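Local coordinates for J domain-containing protein required for chloroplast accumulation response 1 (Arabidopsis thaliana, PDB 3AG7) that is required for chloroplast photorelocation movement, in which it modulates chloroplast actin filaments, and depends for this on the co-chaperone activity of its C-terminal J domain, at residues 13-18 with 87-92; 29-34 with 46-51; 36-41 with 83-88; 59-64 with 92-97. One frame throughout, in Å; residues are numbered along the deposited sequence.

Contact 1. Residues 13-18 with 87-92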
# COMPACT_ATOMS: atom_id res chain seq x y z
N ALA A 13 -5.07 -10.98 -7.95
CA ALA A 13 -6.27 -11.43 -7.24
C ALA A 13 -6.20 -11.10 -5.75
O ALA A 13 -7.19 -10.68 -5.14
CB ALA A 13 -6.50 -12.91 -7.45
N LYS A 14 -5.03 -11.26 -5.15
CA LYS A 14 -4.89 -10.92 -3.74
C LYS A 14 -5.07 -9.43 -3.53
O LYS A 14 -5.71 -9.01 -2.56
CB LYS A 14 -3.59 -11.39 -3.11
CG LYS A 14 -3.64 -11.21 -1.56
CD LYS A 14 -2.39 -11.73 -0.91
CE LYS A 14 -2.51 -11.79 0.62
NZ LYS A 14 -1.22 -12.28 1.19
N ILE A 15 -4.54 -8.63 -4.44
CA ILE A 15 -4.70 -7.20 -4.29
C ILE A 15 -6.16 -6.78 -4.44
O ILE A 15 -6.64 -5.94 -3.67
CB ILE A 15 -3.80 -6.42 -5.24
CG1 ILE A 15 -2.34 -6.67 -4.84
CG2 ILE A 15 -4.14 -4.92 -5.13
CD1 ILE A 15 -1.37 -6.22 -5.88
N ARG A 16 -6.88 -7.43 -5.36
CA ARG A 16 -8.33 -7.16 -5.55
C ARG A 16 -9.14 -7.49 -4.31
O ARG A 16 -10.00 -6.70 -3.90
CB ARG A 16 -8.90 -7.91 -6.76
CG ARG A 16 -8.64 -7.24 -8.10
CD ARG A 16 -9.33 -8.02 -9.24
NE ARG A 16 -9.19 -9.48 -9.17
CZ ARG A 16 -8.40 -10.19 -9.98
NH1 ARG A 16 -7.68 -9.59 -10.89
NH2 ARG A 16 -8.32 -11.51 -9.87
N LYS A 17 -8.85 -8.63 -3.69
CA LYS A 17 -9.58 -9.10 -2.52
C LYS A 17 -9.25 -8.16 -1.37
O LYS A 17 -10.13 -7.70 -0.67
CB LYS A 17 -9.25 -10.56 -2.20
CG LYS A 17 -9.68 -11.05 -0.83
CD LYS A 17 -8.89 -12.30 -0.36
CE LYS A 17 -7.34 -12.11 -0.31
NZ LYS A 17 -6.79 -10.79 0.22
N TRP A 18 -7.97 -7.79 -1.27
CA TRP A 18 -7.55 -6.91 -0.17
C TRP A 18 -8.15 -5.49 -0.28
O TRP A 18 -8.58 -4.91 0.73
CB TRP A 18 -6.03 -6.89 -0.06
CG TRP A 18 -5.52 -5.87 0.96
CD1 TRP A 18 -5.43 -6.05 2.32
CD2 TRP A 18 -5.02 -4.58 0.69
NE1 TRP A 18 -4.95 -4.91 2.90
CE2 TRP A 18 -4.69 -3.99 1.92
CE3 TRP A 18 -4.83 -3.85 -0.49
CZ2 TRP A 18 -4.15 -2.70 2.01
CZ3 TRP A 18 -4.35 -2.58 -0.40
CH2 TRP A 18 -4.00 -2.02 0.83
N GLU A 87 3.62 -1.66 -7.02
CA GLU A 87 3.11 -0.69 -7.97
C GLU A 87 1.57 -0.68 -7.90
O GLU A 87 0.94 0.40 -7.90
CB GLU A 87 3.57 -1.06 -9.39
CG GLU A 87 2.98 -0.22 -10.51
CD GLU A 87 3.40 -0.72 -11.90
OE1 GLU A 87 2.53 -1.20 -12.64
OE2 GLU A 87 4.61 -0.71 -12.23
N LYS A 88 0.97 -1.86 -7.77
CA LYS A 88 -0.50 -1.89 -7.66
C LYS A 88 -0.97 -1.27 -6.37
O LYS A 88 -1.94 -0.54 -6.36
CB LYS A 88 -1.03 -3.29 -7.79
CG LYS A 88 -0.70 -3.93 -9.11
CD LYS A 88 -1.21 -3.12 -10.27
CE LYS A 88 -0.67 -3.71 -11.57
NZ LYS A 88 -1.05 -2.86 -12.73
N VAL A 89 -0.30 -1.59 -5.25
CA VAL A 89 -0.73 -1.04 -3.97
C VAL A 89 -0.50 0.48 -3.91
O VAL A 89 -1.34 1.26 -3.42
CB VAL A 89 -0.02 -1.76 -2.81
CG1 VAL A 89 -0.35 -1.09 -1.50
CG2 VAL A 89 -0.44 -3.26 -2.80
N PHE A 90 0.62 0.89 -4.48
CA PHE A 90 1.00 2.30 -4.49
C PHE A 90 0.01 3.10 -5.30
O PHE A 90 -0.33 4.21 -4.91
CB PHE A 90 2.41 2.43 -5.09
CG PHE A 90 2.99 3.80 -4.95
CD1 PHE A 90 3.27 4.32 -3.69
CD2 PHE A 90 3.21 4.58 -6.06
CE1 PHE A 90 3.82 5.57 -3.57
CE2 PHE A 90 3.74 5.88 -5.91
CZ PHE A 90 4.02 6.36 -4.69
N GLU A 91 -0.42 2.58 -6.45
CA GLU A 91 -1.52 3.23 -7.22
C GLU A 91 -2.76 3.49 -6.35
O GLU A 91 -3.32 4.60 -6.39
CB GLU A 91 -1.93 2.40 -8.43
CG GLU A 91 -0.89 2.35 -9.51
CD GLU A 91 -1.35 1.51 -10.71
OE1 GLU A 91 -2.39 0.79 -10.61
OE2 GLU A 91 -0.68 1.59 -11.75
N LEU A 92 -3.16 2.49 -5.56
CA LEU A 92 -4.34 2.62 -4.68
C LEU A 92 -4.09 3.67 -3.63
O LEU A 92 -4.95 4.51 -3.40
CB LEU A 92 -4.70 1.29 -4.02
CG LEU A 92 -5.22 0.22 -4.98
CD1 LEU A 92 -5.04 -1.17 -4.37
CD2 LEU A 92 -6.68 0.46 -5.35

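Contact 2. Residues 29-34 with 46-51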
# COMPACT_ATOMS: atom_id res chain seq x y z
N LEU A 29 -6.96 1.65 3.72
CA LEU A 29 -5.74 1.03 3.14
C LEU A 29 -4.60 1.04 4.15
O LEU A 29 -4.02 -0.01 4.42
CB LEU A 29 -5.30 1.76 1.88
CG LEU A 29 -6.34 1.80 0.74
CD1 LEU A 29 -5.83 2.73 -0.37
CD2 LEU A 29 -6.68 0.37 0.19
N LEU A 30 -4.30 2.19 4.74
CA LEU A 30 -3.17 2.29 5.69
C LEU A 30 -3.31 1.36 6.92
O LEU A 30 -2.32 0.74 7.35
CB LEU A 30 -2.94 3.73 6.17
CG LEU A 30 -2.46 4.76 5.14
CD1 LEU A 30 -2.54 6.21 5.74
CD2 LEU A 30 -1.05 4.39 4.64
N SER A 31 -4.51 1.28 7.47
CA SER A 31 -4.80 0.50 8.67
C SER A 31 -4.78 -1.03 8.40
O SER A 31 -4.89 -1.84 9.34
CB SER A 31 -6.16 0.90 9.29
OG SER A 31 -7.21 0.53 8.44
N THR A 32 -4.68 -1.41 7.13
CA THR A 32 -4.69 -2.84 6.75
C THR A 32 -3.52 -3.27 5.85
O THR A 32 -3.50 -4.40 5.35
CB THR A 32 -6.00 -3.25 6.03
OG1 THR A 32 -6.16 -2.52 4.79
CG2 THR A 32 -7.21 -3.08 6.96
N LEU A 33 -2.48 -2.44 5.75
CA LEU A 33 -1.32 -2.80 4.91
C LEU A 33 -0.61 -4.08 5.32
O LEU A 33 -0.01 -4.73 4.47
CB LEU A 33 -0.29 -1.66 4.85
CG LEU A 33 -0.58 -0.56 3.82
CD1 LEU A 33 0.46 0.51 4.02
CD2 LEU A 33 -0.52 -1.10 2.38
N GLN A 34 -0.74 -4.47 6.58
CA GLN A 34 -0.04 -5.65 7.12
C GLN A 34 -0.65 -6.92 6.54
O GLN A 34 -0.05 -8.00 6.62
CB GLN A 34 -0.08 -5.65 8.66
CG GLN A 34 -1.46 -5.75 9.26
CD GLN A 34 -2.06 -4.39 9.60
OE1 GLN A 34 -2.05 -3.45 8.80
NE2 GLN A 34 -2.61 -4.28 10.83
N VAL A 46 -0.78 0.01 12.08
CA VAL A 46 -1.25 1.28 12.62
C VAL A 46 -2.77 1.17 12.70
O VAL A 46 -3.40 1.04 11.66
CB VAL A 46 -0.85 2.56 11.73
CG1 VAL A 46 -1.24 3.85 12.47
CG2 VAL A 46 0.64 2.61 11.36
N PRO A 47 -3.37 1.19 13.91
CA PRO A 47 -4.81 1.04 14.13
C PRO A 47 -5.54 2.32 13.74
O PRO A 47 -4.89 3.37 13.65
CB PRO A 47 -4.92 0.83 15.64
CG PRO A 47 -3.71 1.53 16.19
CD PRO A 47 -2.63 1.39 15.18
N LEU A 48 -6.84 2.27 13.49
CA LEU A 48 -7.57 3.47 13.11
C LEU A 48 -7.39 4.60 14.14
O LEU A 48 -7.33 5.77 13.78
CB LEU A 48 -9.06 3.16 12.93
CG LEU A 48 -9.52 2.34 11.70
CD1 LEU A 48 -11.01 1.94 11.78
CD2 LEU A 48 -9.26 3.10 10.35
N MET A 49 -7.27 4.25 15.43
CA MET A 49 -7.21 5.25 16.46
C MET A 49 -5.91 6.04 16.43
O MET A 49 -5.84 7.09 17.05
CB MET A 49 -7.44 4.61 17.82
CG MET A 49 -8.93 4.22 17.99
SD MET A 49 -10.00 5.64 18.35
CE MET A 49 -9.52 6.02 20.02
N ASP A 50 -4.89 5.53 15.73
CA ASP A 50 -3.63 6.24 15.59
C ASP A 50 -3.50 7.01 14.27
O ASP A 50 -2.43 7.54 13.95
CB ASP A 50 -2.43 5.28 15.73
CG ASP A 50 -2.25 4.75 17.13
OD1 ASP A 50 -2.83 5.30 18.09
OD2 ASP A 50 -1.48 3.78 17.26
N MET A 51 -4.59 7.12 13.54
CA MET A 51 -4.59 7.85 12.26
C MET A 51 -5.87 8.67 12.14
O MET A 51 -6.59 8.62 11.12
CB MET A 51 -4.39 6.89 11.07
CG MET A 51 -5.44 5.80 10.96
SD MET A 51 -5.22 4.75 9.49
CE MET A 51 -3.69 3.92 9.88
O HOH W 1 -1.51 -0.90 9.34

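Contact 3. Residues 36-41 with 83-88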
# COMPACT_ATOMS: atom_id res chain seq x y z
N ILE A 36 -1.46 -7.15 3.27
CA ILE A 36 -1.11 -7.27 1.84
C ILE A 36 0.41 -7.25 1.64
O ILE A 36 0.94 -7.93 0.75
CB ILE A 36 -1.85 -6.20 0.96
CG1 ILE A 36 -1.70 -6.47 -0.56
CG2 ILE A 36 -1.43 -4.80 1.27
CD1 ILE A 36 -2.37 -7.77 -1.02
N LEU A 37 1.14 -6.56 2.50
CA LEU A 37 2.59 -6.52 2.29
C LEU A 37 3.30 -7.81 2.72
O LEU A 37 2.86 -8.51 3.63
CB LEU A 37 3.19 -5.33 3.02
CG LEU A 37 2.64 -3.98 2.51
CD1 LEU A 37 3.31 -2.89 3.24
CD2 LEU A 37 2.89 -3.84 1.00
N TRP A 38 4.43 -8.09 2.08
CA TRP A 38 5.26 -9.25 2.45
C TRP A 38 6.00 -9.08 3.77
O TRP A 38 6.13 -7.96 4.27
CB TRP A 38 6.27 -9.52 1.34
CG TRP A 38 7.10 -8.34 1.01
CD1 TRP A 38 8.30 -7.98 1.59
CD2 TRP A 38 6.78 -7.32 0.08
NE1 TRP A 38 8.74 -6.80 1.04
CE2 TRP A 38 7.85 -6.40 0.08
CE3 TRP A 38 5.72 -7.13 -0.82
CZ2 TRP A 38 7.85 -5.25 -0.73
CZ3 TRP A 38 5.73 -6.00 -1.63
CH2 TRP A 38 6.80 -5.09 -1.60
N SER A 39 6.56 -10.17 4.29
CA SER A 39 7.38 -10.13 5.51
C SER A 39 8.58 -9.18 5.44
O SER A 39 9.35 -9.21 4.49
CB SER A 39 7.90 -11.54 5.85
OG SER A 39 7.56 -11.85 7.18
N GLY A 40 8.77 -8.38 6.49
CA GLY A 40 9.99 -7.55 6.58
C GLY A 40 10.02 -6.47 5.52
O GLY A 40 11.07 -5.96 5.20
N SER A 41 8.85 -6.06 5.06
CA SER A 41 8.74 -4.87 4.23
C SER A 41 9.18 -3.68 5.07
O SER A 41 9.69 -2.68 4.55
CB SER A 41 7.30 -4.67 3.72
OG SER A 41 6.37 -4.57 4.79
N LYS A 83 8.09 -5.60 -6.76
CA LYS A 83 7.90 -4.32 -7.40
C LYS A 83 6.54 -4.24 -8.08
O LYS A 83 5.86 -3.22 -8.02
CB LYS A 83 9.03 -4.04 -8.40
CG LYS A 83 10.29 -3.64 -7.62
CD LYS A 83 11.45 -3.30 -8.51
CE LYS A 83 12.13 -4.53 -9.04
NZ LYS A 83 13.41 -4.09 -9.65
N TYR A 84 6.18 -5.28 -8.79
CA TYR A 84 4.84 -5.37 -9.36
C TYR A 84 3.72 -5.21 -8.31
O TYR A 84 2.82 -4.37 -8.48
CB TYR A 84 4.68 -6.69 -10.14
CG TYR A 84 3.33 -6.82 -10.80
CD1 TYR A 84 3.11 -6.33 -12.10
CD2 TYR A 84 2.23 -7.28 -10.09
CE1 TYR A 84 1.86 -6.46 -12.71
CE2 TYR A 84 1.00 -7.43 -10.69
CZ TYR A 84 0.80 -6.99 -11.98
OH TYR A 84 -0.46 -7.07 -12.54
N MET A 85 3.79 -5.96 -7.21
CA MET A 85 2.77 -5.89 -6.18
C MET A 85 2.72 -4.47 -5.62
O MET A 85 1.63 -3.90 -5.45
CB MET A 85 3.13 -6.88 -5.05
CG MET A 85 1.96 -7.52 -4.42
SD MET A 85 2.54 -8.63 -3.13
CE MET A 85 2.36 -7.50 -1.76
N ALA A 86 3.90 -3.91 -5.36
CA ALA A 86 3.99 -2.56 -4.78
C ALA A 86 3.38 -1.52 -5.72
O ALA A 86 2.75 -0.59 -5.28
CB ALA A 86 5.43 -2.20 -4.50
N GLU A 87 3.62 -1.66 -7.02
CA GLU A 87 3.11 -0.69 -7.97
C GLU A 87 1.57 -0.68 -7.90
O GLU A 87 0.94 0.40 -7.90
CB GLU A 87 3.57 -1.06 -9.39
CG GLU A 87 2.98 -0.22 -10.51
CD GLU A 87 3.40 -0.72 -11.90
OE1 GLU A 87 2.53 -1.20 -12.64
OE2 GLU A 87 4.61 -0.71 -12.23
N LYS A 88 0.97 -1.86 -7.77
CA LYS A 88 -0.50 -1.89 -7.66
C LYS A 88 -0.97 -1.27 -6.37
O LYS A 88 -1.94 -0.54 -6.36
CB LYS A 88 -1.03 -3.29 -7.79
CG LYS A 88 -0.70 -3.93 -9.11
CD LYS A 88 -1.21 -3.12 -10.27
CE LYS A 88 -0.67 -3.71 -11.57
NZ LYS A 88 -1.05 -2.86 -12.73

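Contact 4. Residues 59-64 with 92-97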
# COMPACT_ATOMS: atom_id res chain seq x y z
N LYS A 59 1.57 11.28 8.46
CA LYS A 59 2.73 10.54 8.89
C LYS A 59 2.72 9.07 8.44
O LYS A 59 3.74 8.53 7.95
CB LYS A 59 2.87 10.63 10.40
CG LYS A 59 4.13 9.95 10.84
CD LYS A 59 4.49 10.41 12.22
CE LYS A 59 5.73 11.27 12.16
NZ LYS A 59 6.44 11.03 13.43
N SER A 60 1.55 8.45 8.55
CA SER A 60 1.40 7.06 8.17
C SER A 60 1.52 6.92 6.65
O SER A 60 2.12 5.98 6.13
CB SER A 60 0.05 6.53 8.68
OG SER A 60 0.12 6.23 10.07
N TYR A 61 1.02 7.91 5.93
CA TYR A 61 1.19 7.92 4.48
C TYR A 61 2.66 8.02 4.09
O TYR A 61 3.15 7.25 3.27
CB TYR A 61 0.44 9.10 3.89
CG TYR A 61 0.59 9.16 2.39
CD1 TYR A 61 0.02 8.19 1.58
CD2 TYR A 61 1.28 10.20 1.79
CE1 TYR A 61 0.16 8.25 0.20
CE2 TYR A 61 1.40 10.27 0.38
CZ TYR A 61 0.86 9.27 -0.38
OH TYR A 61 0.94 9.30 -1.76
N GLN A 62 3.39 8.91 4.76
CA GLN A 62 4.84 9.02 4.51
C GLN A 62 5.53 7.66 4.72
O GLN A 62 6.35 7.21 3.90
CB GLN A 62 5.43 10.08 5.46
CG GLN A 62 6.93 10.21 5.33
CD GLN A 62 7.51 10.93 6.50
OE1 GLN A 62 6.97 11.93 6.96
NE2 GLN A 62 8.67 10.48 6.92
N ARG A 63 5.24 7.01 5.83
CA ARG A 63 5.82 5.71 6.09
C ARG A 63 5.54 4.70 5.00
O ARG A 63 6.44 3.94 4.64
CB ARG A 63 5.41 5.19 7.47
CG ARG A 63 5.97 6.07 8.57
CD ARG A 63 6.14 5.25 9.85
NE ARG A 63 6.64 6.06 10.97
CZ ARG A 63 5.85 6.59 11.90
NH1 ARG A 63 4.55 6.39 11.83
NH2 ARG A 63 6.36 7.32 12.88
N ALA A 64 4.31 4.68 4.49
CA ALA A 64 3.94 3.79 3.38
C ALA A 64 4.69 4.15 2.10
O ALA A 64 5.15 3.27 1.37
CB ALA A 64 2.40 3.80 3.12
N LEU A 92 -3.16 2.49 -5.56
CA LEU A 92 -4.34 2.62 -4.68
C LEU A 92 -4.09 3.67 -3.63
O LEU A 92 -4.95 4.51 -3.40
CB LEU A 92 -4.70 1.29 -4.02
CG LEU A 92 -5.22 0.22 -4.98
CD1 LEU A 92 -5.04 -1.17 -4.37
CD2 LEU A 92 -6.68 0.46 -5.35
N LEU A 93 -2.90 3.65 -3.05
CA LEU A 93 -2.54 4.60 -1.99
C LEU A 93 -2.57 6.03 -2.54
O LEU A 93 -3.15 6.94 -1.90
CB LEU A 93 -1.17 4.26 -1.39
CG LEU A 93 -1.20 3.07 -0.44
CD1 LEU A 93 0.19 2.82 0.13
CD2 LEU A 93 -2.16 3.26 0.74
N GLN A 94 -2.00 6.24 -3.72
CA GLN A 94 -1.95 7.61 -4.27
C GLN A 94 -3.35 8.16 -4.53
O GLN A 94 -3.59 9.35 -4.34
CB GLN A 94 -1.13 7.64 -5.56
CG GLN A 94 0.32 7.48 -5.35
CD GLN A 94 1.12 8.41 -6.24
OE1 GLN A 94 1.42 8.08 -7.39
NE2 GLN A 94 1.45 9.59 -5.71
N GLU A 95 -4.22 7.31 -5.05
CA GLU A 95 -5.59 7.71 -5.41
C GLU A 95 -6.28 8.08 -4.11
O GLU A 95 -7.04 9.05 -4.05
CB GLU A 95 -6.30 6.51 -6.10
CG GLU A 95 -7.84 6.65 -6.37
CD GLU A 95 -8.70 5.30 -6.53
OE1 GLU A 95 -8.26 4.09 -6.36
OE2 GLU A 95 -9.92 5.51 -6.81
N ALA A 96 -6.01 7.29 -3.04
CA ALA A 96 -6.68 7.56 -1.77
C ALA A 96 -6.14 8.80 -1.06
O ALA A 96 -6.91 9.54 -0.43
CB ALA A 96 -6.59 6.32 -0.84
N TRP A 97 -4.83 9.04 -1.18
CA TRP A 97 -4.18 10.25 -0.67
C TRP A 97 -4.75 11.52 -1.29
O TRP A 97 -5.09 12.51 -0.61
CB TRP A 97 -2.68 10.15 -1.00
CG TRP A 97 -1.85 11.37 -0.69
CD1 TRP A 97 -1.19 12.16 -1.59
CD2 TRP A 97 -1.52 11.90 0.61
NE1 TRP A 97 -0.49 13.16 -0.95
CE2 TRP A 97 -0.67 13.01 0.40
CE3 TRP A 97 -1.86 11.54 1.92
CZ2 TRP A 97 -0.14 13.77 1.46
CZ3 TRP A 97 -1.35 12.31 2.98
CH2 TRP A 97 -0.51 13.41 2.73

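Contact 1. Residues 13-18 with 87-92
I15 reaches from helix 5-19 into the flank of helix 80-100, between K88, V89 and L92. From CB the side chain forks. CG2, anti to the backbone N, heads for the tip of L92 and stops 3.9 Å from L92 CD1, the two side chains crossing obliquely. The other branch runs through CG1, which leans on I36 of the nearby loop, and with chi2 at 166° CD1 is carried onward into the neighbouring helix. There I15 CD1 lies 3.5 Å from K88 CB, the tightest approach of the contact, and 4.4 Å from V89 CG2. The lysine crosses the isoleucine at about a right angle, giving only the aliphatic base of its chain; it bends at chi2, and its amino end turns away toward a long salt bridge with E87. One turn after I15, W18 brings up the benzo part of its indole: CZ3 is 4.3 Å from L92 CD1, which sits at the ring edge. The helix segments run nearly parallel, 26° apart, with axes 10.8 Å from each other. W18 NE1 donates to T32 O, so the indole nitrogen is served by a third part of the chain. What joins the two helices here is therefore purely apolar: methyl groups, methylenes and an aromatic edge, with the amino end of K88 led away from the interface.

Contact 2. Residues 29-34 with 46-51
L30 and S31, in the type I turn from L30 to L33 that follows the body of helix 26-30, meet V46 and M51 in a loop-to-loop packing contact with one water bridge, in the connection that leads to helix 54-68. The backbones come close, S31 CA lying 3.3 Å from V46 O in a CA-H...O contact with 149° at the hydrogen. Beside it, water 1 donates to L30 O at 2.7 Å and accepts from V46 N at 3.0 Å, tying together two backbone groups that do not bond directly. The thioether of M51 packs on another flank of S31. Its CG stands between the backbone N and the carbonyl carbon, chi1 59°, and after an extended middle the chain bends at chi3, 67°, carrying CE toward the turn. This methyl touches L30 CB at 3.8 Å and the backbone S31 N at 3.7 Å, while the sulfur lies against S31 CB. At the exposed margin, L48 CD2 closes on S31 OG at 3.8 Å; that hydroxyl is hydrogen-bonded to R27 O, one turn back. R27 also reaches M51 O through its NE, linking helix 26-30 to the far end of the loop. Among the neighbouring helices, L30 and V46 both rest on S60 of helix 54-68; L29 packs on helices 5-19 and 80-100, and L33 on both of these and on A64 of helix 54-68.

Contact 3. Residues 36-41 with 83-88
The loop at I36, L37 and W38 passes beside helix 80-100, L37 CA and A86 CA being 8.2 Å apart, and then folds back in a type II turn from W38 to S41 with G40 at positive phi, 68°. W38 and M85 carry the contact, their side chains sliding past each other in opposite directions. M85 SD lies 5.4 Å from the centroid of the six-membered ring of W38 and 81° off its normal, a Met-aromatic contact made at the rim. Further round that rim, W38 CH2 meets A86 CB at 4.3 Å. M85 CE lies near the ring plane, at the edge, 3.5 Å from W38 CE3, but the position of this methyl and every contact it makes are doubtful, since CE is modelled 2.9 Å from I36 O and both chi1 and chi3 of M85 fall off the staggered values. This loop belongs to the connection between helix 26-30 and helix 54-68, and it lies along the N-terminal half of helix 80-100, the second long helix of the J-domain hairpin; L73 of helix 70-75 touches both W38 and A86. I36 also points toward the helix, though its approach to M85 ends on the same doubtful methyl. S41 CB lies above one face of the indole, offset toward its rim, brought there by the turn, whose closing S41 N to W38 O bond is weak.

Contact 4. Residues 59-64 with 92-97
Y61 and W97 lie flat on each other in an offset stack, the phenol ring against the five-membered ring of the indole, with centroids 3.9 Å apart and planes only 5° from parallel. Y61 CE2 sits over the centre of the indole, 3.4 Å from W97 CD2. The overlap runs the length of the tyrosine: Y61 CG lies 3.4 Å from W97 CE3 on the benzo ring, and at the other end Y61 OH comes 3.6 Å from W97 CD1 on the pyrrole side. Both rings leave their helices with CG anti to the backbone N, yet the two side chains cross at about a right angle. Beside the stack, Q94 NE2 stands 4.0 Å from Y61 OH. One turn along, A64 CB packs on L93 CD1 at 3.8 Å, and this smaller touch sits deeper in the domain. Around the A64-L93 touch, I26 and L29 pack on L93, and L30 and L33 on A64; R58, from the same helix as Y61, touches W97. The segments run antiparallel, 156° between directions, with axes 11.5 Å apart. This is the antiparallel helical hairpin of the J domain, whose two long helices are joined by the connection that carries the HPD motif.

How the contacts relate
Contacts 1, 3 and 4 all use helix 80-100: contacts 1 and 4 overlap at L92, contacts 1 and 3 at E87 and K88, and contact 4 lies across the chain's centre from the other two. Contacts 1 and 4 are buried helix pairs, but contact 1 is nearly parallel and mainly aliphatic, with one indole edge, contact 4 antiparallel and dominated by stacked aromatics. Contacts 2 and 3 are partly buried and involve loops; each brings a methionine, yet only contact 2 has a bridging water. L29, in segment 29-34, packs on L92, L93 and A96, and I36 of contact 3 touches K14, I15 and W18; both loop segments thus adjoin the helical core.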